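Local coordinates for probable glutamine-binding lipoprotein GlnH (GLNBP) (Mycobacterium tuberculosis, PDB 6H20), which binds aspartate and related amino acids such as asparagine and glutamate, and probably signals their presence to control protein kinase G activity and glutamate metabolism, at residues G76-I81 with V119-I124; S123-R128 with G169-R174; V137-N142 with Q233-G238. One frame throughout, in Å; residues are numbered along the deposited sequence.

Contact 1 of 3, residues G76-I81 with V119-I124; sequences GFDVDI and VKTMSI. With ASN (asparagine), chain B.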
loop_
_atom_site.group_PDB
_atom_site.type_symbol
_atom_site.label_atom_id
_atom_site.label_comp_id
_atom_site.label_asym_id
_atom_site.label_seq_id
_atom_site.Cartn_x
_atom_site.Cartn_y
_atom_site.Cartn_z
ATOM N N GLY A 76 -5.847 10.971 3.040
ATOM C CA GLY A 76 -4.997 9.945 3.607
ATOM C C GLY A 76 -3.538 10.165 3.252
ATOM O O GLY A 76 -3.182 11.025 2.448
ATOM N N PHE A 77 -2.691 9.330 3.870
ATOM C CA PHE A 77 -1.240 9.416 3.650
ATOM C C PHE A 77 -0.880 9.234 2.178
ATOM O O PHE A 77 -0.055 9.983 1.637
ATOM C CB PHE A 77 -0.539 8.360 4.512
ATOM C CG PHE A 77 0.966 8.446 4.509
ATOM C CD1 PHE A 77 1.703 7.706 3.608
ATOM C CD2 PHE A 77 1.631 9.238 5.436
ATOM C CE1 PHE A 77 3.088 7.762 3.610
ATOM C CE2 PHE A 77 3.025 9.303 5.439
ATOM C CZ PHE A 77 3.740 8.552 4.513
ATOM N N ASP A 78 -1.471 8.229 1.514
ATOM C CA ASP A 78 -1.158 7.984 0.106
ATOM C C ASP A 78 -1.661 9.118 -0.784
ATOM O O ASP A 78 -0.978 9.509 -1.743
ATOM C CB ASP A 78 -1.753 6.653 -0.354
ATOM C CG ASP A 78 -0.884 5.454 -0.007
ATOM O OD1 ASP A 78 0.330 5.618 0.246
ATOM O OD2 ASP A 78 -1.430 4.332 -0.053
ATOM N N VAL A 79 -2.851 9.651 -0.491
ATOM C CA VAL A 79 -3.352 10.815 -1.222
ATOM C C VAL A 79 -2.367 11.973 -1.112
ATOM O O VAL A 79 -2.068 12.660 -2.103
ATOM C CB VAL A 79 -4.739 11.199 -0.676
ATOM C CG1 VAL A 79 -5.226 12.472 -1.340
ATOM C CG2 VAL A 79 -5.708 10.055 -0.896
ATOM N N ASP A 80 -1.840 12.195 0.091
ATOM C CA ASP A 80 -0.928 13.313 0.313
ATOM C C ASP A 80 0.409 13.087 -0.377
ATOM O O ASP A 80 0.983 14.037 -0.924
ATOM C CB ASP A 80 -0.775 13.573 1.813
ATOM C CG ASP A 80 -2.001 14.243 2.415
ATOM O OD1 ASP A 80 -2.858 14.756 1.658
ATOM O OD2 ASP A 80 -2.106 14.250 3.660
ATOM N N ILE A 81 0.911 11.844 -0.375
ATOM C CA ILE A 81 2.131 11.524 -1.127
ATOM C C ILE A 81 1.933 11.850 -2.601
ATOM O O ILE A 81 2.766 12.521 -3.231
ATOM C CB ILE A 81 2.531 10.048 -0.922
ATOM C CG1 ILE A 81 3.008 9.799 0.511
ATOM C CG2 ILE A 81 3.606 9.663 -1.941
ATOM C CD1 ILE A 81 4.354 10.452 0.860
ATOM N N VAL A 119 -0.501 5.134 -6.081
ATOM C CA VAL A 119 -0.060 5.361 -4.705
ATOM C C VAL A 119 -1.130 4.697 -3.853
ATOM O O VAL A 119 -2.165 5.298 -3.532
ATOM C CB VAL A 119 0.112 6.841 -4.351
ATOM C CG1 VAL A 119 0.859 6.980 -3.019
ATOM C CG2 VAL A 119 0.884 7.590 -5.453
ATOM N N LYS A 120 -0.924 3.413 -3.566
ATOM C CA LYS A 120 -1.931 2.611 -2.878
ATOM C C LYS A 120 -1.225 1.476 -2.165
ATOM O O LYS A 120 -1.265 0.323 -2.616
ATOM C CB LYS A 120 -2.976 2.078 -3.868
ATOM C CG LYS A 120 -4.201 1.504 -3.143
ATOM C CD LYS A 120 -4.948 0.507 -4.011
ATOM C CE LYS A 120 -6.170 -0.086 -3.307
ATOM N NZ LYS A 120 -5.972 -0.404 -1.864
ATOM N N THR A 121 -0.558 1.822 -1.064
ATOM C CA THR A 121 0.168 0.891 -0.198
ATOM C C THR A 121 0.878 -0.220 -0.981
ATOM O O THR A 121 0.807 -1.395 -0.631
ATOM C CB THR A 121 -0.751 0.310 0.901
ATOM O OG1 THR A 121 -1.839 -0.442 0.323
ATOM C CG2 THR A 121 -1.330 1.429 1.770
ATOM N N MET A 122 1.577 0.140 -2.055
ATOM C CA MET A 122 1.967 -0.875 -3.030
ATOM C C MET A 122 3.354 -1.405 -2.698
ATOM O O MET A 122 4.364 -0.749 -2.980
ATOM C CB MET A 122 1.902 -0.339 -4.457
ATOM C CG MET A 122 1.929 -1.450 -5.486
ATOM S SD MET A 122 1.630 -0.784 -7.116
ATOM C CE MET A 122 1.691 -2.291 -8.071
ATOM N N SER A 123 3.406 -2.601 -2.107
ATOM C CA SER A 123 4.692 -3.198 -1.761
ATOM C C SER A 123 5.516 -3.490 -3.007
ATOM O O SER A 123 5.022 -4.032 -4.002
ATOM C CB SER A 123 4.495 -4.494 -0.988
ATOM O OG SER A 123 3.876 -4.212 0.245
ATOM N N ILE A 124 6.790 -3.138 -2.929
ATOM C CA ILE A 124 7.733 -3.356 -4.019
ATOM C C ILE A 124 8.240 -4.786 -3.905
ATOM O O ILE A 124 8.849 -5.154 -2.895
ATOM C CB ILE A 124 8.902 -2.372 -3.909
ATOM C CG1 ILE A 124 8.442 -0.912 -3.989
ATOM C CG2 ILE A 124 9.959 -2.657 -4.994
ATOM C CD1 ILE A 124 9.460 0.081 -3.357
HETATM N N ASN B . 1.002 -3.711 0.804
HETATM C CA ASN B . 0.320 -4.960 0.468
HETATM C C ASN B . 0.410 -5.197 -1.029
HETATM O O ASN B . -0.292 -6.071 -1.570
HETATM C CB ASN B . -1.139 -4.924 0.925
HETATM C CG ASN B . -1.970 -3.932 0.150
HETATM O OD1 ASN B . -1.459 -3.036 -0.515
HETATM N ND2 ASN B . -3.270 -4.111 0.207
HETATM O OXT ASN B . 1.199 -4.494 -1.697
#
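Asp78, in the first turn of helix 77-90, reaches across to the loop 119-124 that carries the bound asparagine. Its CG lies anti to the carbonyl carbon (chi1 -83°), which brings the carboxylate alongside the loop backbone. Asp78 OD2 takes the backbone N-H of Thr121 at 2.8 Å, and the nitrogen sits somewhat above the carboxylate plane. OD1 is held by Tyr138 OH, so both oxygens are engaged and the rotation of the group is fixed. This is the tight part of the contact. Val119 CG1, anti to its own backbone N, presses against Asp78 O at 3.4 Å and also touches Asp78 OD1. The apolar side is looser. Ile81 CG2 meets Val119 CG1 at 4.0 Å, the two side chains crossing at about a right angle, while the end of Ile81 leads away from the loop. Asp80 faces away from the loop and is partly exposed to solvent; its OD2 bridges to Lys269. In this family 3 solute-binding protein, the loop after strand 117-118 forms one wall of the amino acid pocket. Thr121 has a positive phi (38°), and its N-H and carbonyl serve different partners. The N-H goes to Asp78, which stands in the second shell, whereas Thr121 O accepts from the ligand amino N at 2.7 Å. Thr121 OG1, in the crowded position between N and carbonyl carbon, donates to the ligand OD1 at 2.8 Å. Lys120 points away from the helix, and its NZ pairs with Asp58.

Contact 2 of 3, residues S123-R128 with G169-R174; sequences SITCER and GTTSLR. With ASN (asparagine), chain B.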
loop_
_atom_site.group_PDB
_atom_site.type_symbol
_atom_site.label_atom_id
_atom_site.label_comp_id
_atom_site.label_asym_id
_atom_site.label_seq_id
_atom_site.Cartn_x
_atom_site.Cartn_y
_atom_site.Cartn_z
ATOM N N SER A 123 3.406 -2.601 -2.107
ATOM C CA SER A 123 4.692 -3.198 -1.761
ATOM C C SER A 123 5.516 -3.490 -3.007
ATOM O O SER A 123 5.022 -4.032 -4.002
ATOM C CB SER A 123 4.495 -4.494 -0.988
ATOM O OG SER A 123 3.876 -4.212 0.245
ATOM N N ILE A 124 6.790 -3.138 -2.929
ATOM C CA ILE A 124 7.733 -3.356 -4.019
ATOM C C ILE A 124 8.240 -4.786 -3.905
ATOM O O ILE A 124 8.849 -5.154 -2.895
ATOM C CB ILE A 124 8.902 -2.372 -3.909
ATOM C CG1 ILE A 124 8.442 -0.912 -3.989
ATOM C CG2 ILE A 124 9.959 -2.657 -4.994
ATOM C CD1 ILE A 124 9.460 0.081 -3.357
ATOM N N THR A 125 8.002 -5.594 -4.937
ATOM C CA THR A 125 8.457 -6.980 -4.944
ATOM C C THR A 125 9.142 -7.292 -6.270
ATOM O O THR A 125 8.928 -6.621 -7.283
ATOM C CB THR A 125 7.309 -7.986 -4.739
ATOM O OG1 THR A 125 6.455 -7.981 -5.889
ATOM C CG2 THR A 125 6.496 -7.649 -3.472
ATOM N N CYS A 126 9.939 -8.360 -6.261
ATOM C CA CYS A 126 10.607 -8.776 -7.489
ATOM C C CYS A 126 9.606 -9.226 -8.543
ATOM O O CYS A 126 9.756 -8.904 -9.729
ATOM C CB CYS A 126 11.614 -9.875 -7.182
ATOM S SG CYS A 126 13.063 -9.230 -6.329
ATOM N N GLU A 127 8.573 -9.972 -8.137
ATOM C CA GLU A 127 7.567 -10.396 -9.106
ATOM C C GLU A 127 6.859 -9.199 -9.727
ATOM O O GLU A 127 6.629 -9.165 -10.942
ATOM C CB GLU A 127 6.557 -11.342 -8.452
ATOM C CG GLU A 127 7.035 -12.781 -8.350
ATOM C CD GLU A 127 7.517 -13.342 -9.679
ATOM O OE1 GLU A 127 8.727 -13.631 -9.800
ATOM O OE2 GLU A 127 6.689 -13.494 -10.603
ATOM N N ARG A 128 6.523 -8.189 -8.916
ATOM C CA ARG A 128 5.866 -7.015 -9.483
ATOM C C ARG A 128 6.811 -6.219 -10.368
ATOM O O ARG A 128 6.374 -5.612 -11.351
ATOM C CB ARG A 128 5.280 -6.136 -8.376
ATOM C CG ARG A 128 4.063 -6.754 -7.724
ATOM C CD ARG A 128 3.667 -5.995 -6.471
ATOM N NE ARG A 128 2.487 -6.619 -5.870
ATOM C CZ ARG A 128 1.910 -6.185 -4.754
ATOM N NH1 ARG A 128 2.399 -5.120 -4.127
ATOM N NH2 ARG A 128 0.829 -6.802 -4.279
ATOM N N GLY A 169 -5.294 -10.082 -4.460
ATOM C CA GLY A 169 -4.304 -9.307 -5.188
ATOM C C GLY A 169 -3.222 -8.715 -4.322
ATOM O O GLY A 169 -2.522 -7.789 -4.760
ATOM N N THR A 170 -3.045 -9.217 -3.106
ATOM C CA THR A 170 -2.110 -8.600 -2.177
ATOM C C THR A 170 -0.981 -9.552 -1.815
ATOM O O THR A 170 -1.107 -10.779 -1.902
ATOM C CB THR A 170 -2.816 -8.171 -0.882
ATOM O OG1 THR A 170 -3.366 -9.326 -0.221
ATOM C CG2 THR A 170 -3.911 -7.147 -1.170
ATOM N N THR A 171 0.135 -8.963 -1.377
ATOM C CA THR A 171 1.214 -9.767 -0.823
ATOM C C THR A 171 0.761 -10.452 0.450
ATOM O O THR A 171 1.293 -11.513 0.799
ATOM C CB THR A 171 2.400 -8.868 -0.463
ATOM O OG1 THR A 171 1.951 -7.853 0.446
ATOM C CG2 THR A 171 3.042 -8.225 -1.727
ATOM N N SER A 172 -0.251 -9.880 1.116
ATOM C CA SER A 172 -0.738 -10.425 2.377
ATOM C C SER A 172 -1.295 -11.821 2.181
ATOM O O SER A 172 -1.050 -12.721 2.994
ATOM C CB SER A 172 -1.830 -9.509 2.928
ATOM O OG SER A 172 -1.434 -8.157 2.851
ATOM N N LEU A 173 -2.048 -12.014 1.093
ATOM C CA LEU A 173 -2.585 -13.328 0.764
ATOM C C LEU A 173 -1.459 -14.326 0.565
ATOM O O LEU A 173 -1.504 -15.445 1.085
ATOM C CB LEU A 173 -3.437 -13.210 -0.503
ATOM C CG LEU A 173 -3.955 -14.481 -1.177
ATOM C CD1 LEU A 173 -4.663 -15.393 -0.187
ATOM C CD2 LEU A 173 -4.885 -14.104 -2.333
ATOM N N ARG A 174 -0.415 -13.921 -0.166
ATOM C CA ARG A 174 0.702 -14.823 -0.418
ATOM C C ARG A 174 1.360 -15.286 0.879
ATOM O O ARG A 174 1.724 -16.461 1.012
ATOM C CB ARG A 174 1.713 -14.144 -1.347
ATOM C CG ARG A 174 2.974 -14.955 -1.596
ATOM C CD ARG A 174 2.695 -16.239 -2.367
ATOM N NE ARG A 174 3.927 -16.993 -2.616
ATOM C CZ ARG A 174 4.578 -17.687 -1.686
ATOM N NH1 ARG A 174 5.692 -18.339 -1.995
ATOM N NH2 ARG A 174 4.115 -17.733 -0.444
HETATM N N ASN B . 1.002 -3.711 0.804
HETATM C CA ASN B . 0.320 -4.960 0.468
HETATM C C ASN B . 0.410 -5.197 -1.029
HETATM O O ASN B . -0.292 -6.071 -1.570
HETATM C CB ASN B . -1.139 -4.924 0.925
HETATM C CG ASN B . -1.970 -3.932 0.150
HETATM O OD1 ASN B . -1.459 -3.036 -0.515
HETATM N ND2 ASN B . -3.270 -4.111 0.207
HETATM O OXT ASN B . 1.199 -4.494 -1.697
#
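The carboxylate end of the amino acid pocket is built here from two helix starts, 126-129 and 171-176, with the bound asparagine between them. Arg128 supplies two of the bonds to the ligand carboxylate. Its CG is anti to the carbonyl carbon, and the chain runs extended from CG to NE, so the guanidinium reaches the ligand end-on. Arg128 NH1 donates to ASN OXT at 2.8 Å and Arg128 NH2 to ASN O at 3.0 Å, both nearly straight (170°). This is the paired grip of a guanidinium on a carboxylate. NH1 also donates to Ser123 O, in the carbonyl plane and on a lone pair, which helps fix the rotation of the group. Thr171 CG2 covers one face of the guanidinium, 3.7 Å from Arg128 NH2 and offset toward the rim. Thr125 CG2 meets Thr171 CG2 at 3.9 Å, the two side chains running alongside in opposite directions. Two backbone N-H groups also grip the carboxylate: Ser123 N goes to ASN OXT and Thr171 N to ASN O. The N-H of Thr171 lies at a helix start, which would probably favour a negative charge. Both helices are N-capped by threonine. Thr125 OG1 accepts from Arg128 N at 3.0 Å, and Thr170 OG1 from Leu173 N at 3.3 Å. Thr170 OG1 is also hydrogen-bonded to Ala167 O. Gln233, on strand 232-240, bonds to Ser123 OG and Thr171 OG1 and so joins the two segments. Cys126 is disulfide-linked to Cys25, Arg128 packs on Phe134 of strand 132-134, and Thr170 leans on Trp191 of helix 191-199.

Contact 3 of 3, residues V137-N142 with Q233-G238; sequences VYLDAN and QPYGVG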
loop_
_atom_site.group_PDB
_atom_site.type_symbol
_atom_site.label_atom_id
_atom_site.label_comp_id
_atom_site.label_asym_id
_atom_site.label_seq_id
_atom_site.Cartn_x
_atom_site.Cartn_y
_atom_site.Cartn_z
ATOM N N VAL A 137 11.527 3.646 -1.806
ATOM C CA VAL A 137 10.569 3.330 -0.746
ATOM C C VAL A 137 10.128 4.606 -0.045
ATOM O O VAL A 137 10.963 5.396 0.414
ATOM C CB VAL A 137 11.212 2.360 0.257
ATOM C CG1 VAL A 137 10.272 2.092 1.446
ATOM C CG2 VAL A 137 11.633 1.072 -0.429
ATOM N N TYR A 138 8.805 4.800 0.083
ATOM C CA TYR A 138 8.297 5.965 0.801
ATOM C C TYR A 138 7.700 5.650 2.170
ATOM O O TYR A 138 7.432 6.581 2.943
ATOM C CB TYR A 138 7.300 6.770 -0.062
ATOM C CG TYR A 138 5.947 6.126 -0.291
ATOM C CD1 TYR A 138 4.912 6.284 0.622
ATOM C CD2 TYR A 138 5.705 5.382 -1.444
ATOM C CE1 TYR A 138 3.675 5.703 0.394
ATOM C CE2 TYR A 138 4.462 4.798 -1.682
ATOM C CZ TYR A 138 3.459 4.959 -0.741
ATOM O OH TYR A 138 2.239 4.379 -0.975
ATOM N N LEU A 139 7.520 4.377 2.503
ATOM C CA LEU A 139 7.071 3.985 3.831
ATOM C C LEU A 139 7.341 2.498 3.938
ATOM O O LEU A 139 7.122 1.770 2.970
ATOM C CB LEU A 139 5.564 4.241 3.982
ATOM C CG LEU A 139 4.982 4.021 5.382
ATOM C CD1 LEU A 139 5.533 5.047 6.346
ATOM C CD2 LEU A 139 3.460 4.117 5.329
ATOM N N ASP A 140 7.832 2.050 5.093
ATOM C CA ASP A 140 8.161 0.639 5.286
ATOM C C ASP A 140 7.258 0.054 6.363
ATOM O O ASP A 140 7.389 0.399 7.544
ATOM C CB ASP A 140 9.631 0.460 5.661
ATOM C CG ASP A 140 10.043 -0.991 5.676
ATOM O OD1 ASP A 140 9.626 -1.733 4.758
ATOM O OD2 ASP A 140 10.788 -1.395 6.602
ATOM N N ALA A 141 6.358 -0.830 5.962
ATOM C CA ALA A 141 5.418 -1.464 6.879
ATOM C C ALA A 141 5.784 -2.938 7.054
ATOM O O ALA A 141 6.719 -3.455 6.437
ATOM C CB ALA A 141 3.985 -1.292 6.365
ATOM N N ASN A 142 5.054 -3.623 7.930
ATOM C CA ASN A 142 5.295 -5.050 8.097
ATOM C C ASN A 142 3.985 -5.752 8.407
ATOM O O ASN A 142 3.166 -5.240 9.185
ATOM C CB ASN A 142 6.312 -5.346 9.199
ATOM C CG ASN A 142 7.065 -6.642 8.947
ATOM O OD1 ASN A 142 6.474 -7.728 8.968
ATOM N ND2 ASN A 142 8.376 -6.537 8.698
ATOM N N GLN A 233 7.066 -4.917 4.056
ATOM C CA GLN A 233 6.188 -4.320 3.045
ATOM C C GLN A 233 6.707 -2.929 2.722
ATOM O O GLN A 233 6.253 -1.922 3.284
ATOM C CB GLN A 233 4.743 -4.253 3.555
ATOM C CG GLN A 233 4.230 -5.579 4.114
ATOM C CD GLN A 233 4.043 -6.666 3.060
ATOM O OE1 GLN A 233 3.791 -6.387 1.886
ATOM N NE2 GLN A 233 4.148 -7.916 3.486
ATOM N N PRO A 234 7.679 -2.829 1.822
ATOM C CA PRO A 234 8.223 -1.509 1.468
ATOM C C PRO A 234 7.400 -0.864 0.364
ATOM O O PRO A 234 7.392 -1.363 -0.771
ATOM C CB PRO A 234 9.649 -1.840 1.001
ATOM C CG PRO A 234 9.530 -3.265 0.415
ATOM C CD PRO A 234 8.314 -3.932 1.075
ATOM N N TYR A 235 6.705 0.229 0.674
ATOM C CA TYR A 235 5.799 0.844 -0.292
ATOM C C TYR A 235 6.561 1.649 -1.333
ATOM O O TYR A 235 7.460 2.429 -1.008
ATOM C CB TYR A 235 4.846 1.810 0.406
ATOM C CG TYR A 235 3.842 1.195 1.349
ATOM C CD1 TYR A 235 3.729 -0.184 1.518
ATOM C CD2 TYR A 235 3.010 2.011 2.079
ATOM C CE1 TYR A 235 2.778 -0.731 2.407
ATOM C CE2 TYR A 235 2.068 1.485 2.951
ATOM C CZ TYR A 235 1.957 0.127 3.114
ATOM O OH TYR A 235 1.003 -0.365 3.994
ATOM N N GLY A 236 6.160 1.497 -2.589
ATOM C CA GLY A 236 6.685 2.322 -3.654
ATOM C C GLY A 236 5.536 2.911 -4.448
ATOM O O GLY A 236 4.413 2.397 -4.435
ATOM N N VAL A 237 5.824 4.012 -5.136
ATOM C CA VAL A 237 4.892 4.551 -6.124
ATOM C C VAL A 237 5.025 3.704 -7.377
ATOM O O VAL A 237 6.120 3.566 -7.928
ATOM C CB VAL A 237 5.199 6.025 -6.423
ATOM C CG1 VAL A 237 4.309 6.540 -7.559
ATOM C CG2 VAL A 237 5.054 6.862 -5.168
ATOM N N GLY A 238 3.913 3.109 -7.816
ATOM C CA GLY A 238 3.926 2.238 -8.982
ATOM C C GLY A 238 3.796 3.047 -10.264
ATOM O O GLY A 238 3.014 3.991 -10.340
HETATM O O HOH W 1 1.938 2.809 -3.231
#
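Strands 139-148 and 232-240 pair antiparallel in the mixed sheet of this periplasmic-binding-protein-type fold. The short segments 139-142 and 233-235 run at 156° to each other. Ala141 and Gln233 form a hydrogen-bonded pair, with Ala141 N giving to Gln233 O at 2.9 Å and Gln233 N to Ala141 O. Asp140 and Pro234 make the next, non-hydrogen-bonded pair. Tyr235 N then meets Leu139 O at 2.8 Å, nearly along the C=O axis, and Tyr138 N closes on Tyr235 O. The Tyr235 side chain can be followed outward. Tyr235 CB lies over one face of the Tyr138 ring, a CH-pi contact 3.9 Å from its centroid. It also sits close to Leu139 O. CG, anti to the carbonyl carbon (chi1 -67°), and CD1 approach Leu139 O as well. CD2 and CE2 run beside Leu139, and Leu139 CD2 lies 3.8 Å from Tyr235 CE2; the two side chains point the same way. CE1, CZ and OH near the methyl of Ala141. OH is hydrogen-bonded to Asp209 and Thr211. Tyr235 thus braces Asp209, which binds the ligand, and Tyr235 lines the pocket too. The two tyrosine rings meet obliquely, their planes at 58°. On the other face, that of Asp140 and Pro234, Val137 CG2 packs against Pro234 CB. Gln233 is bent at chi2 and turns its end away toward Ser123 and Thr171, which both bond to its OE1. At the Tyr138 ring edge lie Gly236 C and Val237 N. Tyr138 OH is bound to Asp78, and a water donates to Tyr138 OH and to Gly236 O, 2.8 Å from each oxygen.

From the N terminus, residues 76-81 come first, and contact 1 closes a loop of 37 residues when the chain reaches 119-124. Contact 2 begins where contact 1 ends, sharing Ser123 and Ile124, and closes at 169-174. Contact 3 opens at 137-142, inside the loop of contact 2, and closes only at 233-238. Contacts 2 and 3 therefore cross, while contacts 1 and 3 follow in series. Contact 1 ties helix 77-90 to the loop after strand 117-118. Contact 2 joins two helix starts across the ligand, and contact 3 pairs two sheet strands. Gln233 links contact 3 to both others, and Tyr138 with Asp78 links contacts 1 and 3.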